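Local structure of Sodium/sialic acid symporter SiaT (Proteus mirabilis, 5NV9) at residues S435-G439 / A472-T476. The protein couples the inward sodium gradient to the uptake of the sialic acid N-acetylneuraminic acid across the bacterial inner membrane. Numbering follows the deposited sequence.
Sequences SAVVG and AGTIT
With chi1 at 91°, well away from a staggered value, Ser435 swings its hydroxyl across to Gly473 on the partner helix, while Thr476 (chi1 65°) holds OG1 between its own backbone N and carbonyl carbon, from where it faces Ser435 and turns back to Ala472 O. Ser435 OG donates to Gly473 O at 2.7 Å, lying in the carbonyl plane on a lone pair, with a C=O...O angle of 128°. The backbones come close here: the CA atoms of Ser435 and Gly473 are 4.5 Å apart, and Gly473 CA makes a CA-H...O contact of 3.3 Å with Ser435 O. A hydroxyl-to-carbonyl hydrogen bond is thus backed by a much weaker, bent CA-H...O contact the other way. A second glycine extends the close approach one turn along, where Gly439 CA lies 3.9 Å from Ala472 CB.

Thr476 OG1 donates within its own segment to Ala472 O at 2.7 Å; that carbonyl also accepts from Thr476 N, the two donors arriving from opposite faces of its plane. Thr476 OG1 also packs against Ser435 CB at 3.4 Å. Val438 and Thr476 meet tip to tip, CG1 of the valine lying 4.1 Å from CG2 of the threonine. Small residues, Ser435, Gly439, Ala472 and Gly473, set the close backbone approach, and Val438 and Thr476 complete the contact, which is plain transmembrane packing away from the sialic acid and sodium sites.

Phe480, beyond the second segment, touches Ser435 and Val438, and a bound dodecyl-beta-D-maltoside also reaches Val438. The contact joins helices 433-452 and 459-475, the last two of the modelled chain, with helix 415-427 packing against Ala436 and Thr474 and helix 118-151 meeting Ala436 and Val437.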
loop_
_atom_site.group_PDB
_atom_site.type_symbol
_atom_site.label_atom_id
_atom_site.label_comp_id
_atom_site.label_asym_id
_atom_site.label_seq_id
_atom_site.Cartn_x
_atom_site.Cartn_y
_atom_site.Cartn_z
ATOM N N SER A 435 21.960 17.913 -10.981
ATOM C CA SER A 435 21.962 17.934 -9.557
ATOM C C SER A 435 21.020 16.858 -8.954
ATOM O O SER A 435 21.275 16.319 -7.876
ATOM C CB SER A 435 21.662 19.355 -9.066
ATOM O OG SER A 435 20.288 19.604 -8.851
ATOM N N ALA A 436 19.942 16.555 -9.658
ATOM C CA ALA A 436 19.097 15.432 -9.294
ATOM C C ALA A 436 19.918 14.096 -9.351
ATOM O O ALA A 436 19.850 13.296 -8.395
ATOM C CB ALA A 436 17.828 15.371 -10.163
ATOM N N VAL A 437 20.724 13.886 -10.411
ATOM C CA VAL A 437 21.561 12.694 -10.518
ATOM C C VAL A 437 22.589 12.602 -9.378
ATOM O O VAL A 437 22.720 11.554 -8.795
ATOM C CB VAL A 437 22.218 12.546 -11.902
ATOM C CG1 VAL A 437 23.268 11.446 -11.894
ATOM C CG2 VAL A 437 21.148 12.200 -12.921
ATOM N N VAL A 438 23.319 13.688 -9.077
ATOM C CA VAL A 438 24.213 13.710 -7.892
ATOM C C VAL A 438 23.442 13.327 -6.619
ATOM O O VAL A 438 23.896 12.503 -5.829
ATOM C CB VAL A 438 24.881 15.087 -7.718
ATOM C CG1 VAL A 438 25.659 15.105 -6.410
ATOM C CG2 VAL A 438 25.754 15.363 -8.918
ATOM N N GLY A 439 22.267 13.930 -6.438
ATOM C CA GLY A 439 21.301 13.497 -5.417
ATOM C C GLY A 439 20.962 12.003 -5.350
ATOM O O GLY A 439 21.024 11.392 -4.279
ATOM N N ALA A 472 21.716 17.224 -1.525
ATOM C CA ALA A 472 22.740 17.183 -2.529
ATOM C C ALA A 472 22.217 17.845 -3.790
ATOM O O ALA A 472 22.961 18.548 -4.482
ATOM C CB ALA A 472 23.203 15.750 -2.798
ATOM N N GLY A 473 20.936 17.701 -4.095
ATOM C CA GLY A 473 20.438 18.265 -5.367
ATOM C C GLY A 473 20.212 19.761 -5.288
ATOM O O GLY A 473 20.093 20.429 -6.298
ATOM N N THR A 474 20.124 20.272 -4.082
ATOM C CA THR A 474 20.074 21.712 -3.889
ATOM C C THR A 474 21.496 22.373 -3.934
ATOM O O THR A 474 21.801 23.295 -4.733
ATOM C CB THR A 474 19.324 21.999 -2.588
ATOM O OG1 THR A 474 17.983 21.466 -2.700
ATOM C CG2 THR A 474 19.249 23.497 -2.375
ATOM N N ILE A 475 22.400 21.878 -3.124
ATOM C CA ILE A 475 23.710 22.507 -3.075
ATOM C C ILE A 475 24.544 22.376 -4.358
ATOM O O ILE A 475 25.332 23.255 -4.627
ATOM C CB ILE A 475 24.529 22.088 -1.799
ATOM C CG1 ILE A 475 24.803 20.605 -1.768
ATOM C CG2 ILE A 475 23.815 22.515 -0.535
ATOM C CD1 ILE A 475 25.225 20.075 -0.393
ATOM N N THR A 476 24.414 21.300 -5.130
ATOM C CA THR A 476 25.114 21.138 -6.416
ATOM C C THR A 476 24.470 21.690 -7.676
ATOM O O THR A 476 25.108 21.644 -8.730
ATOM C CB THR A 476 25.413 19.659 -6.713
ATOM O OG1 THR A 476 24.207 18.919 -6.893
ATOM C CG2 THR A 476 26.196 19.065 -5.573
#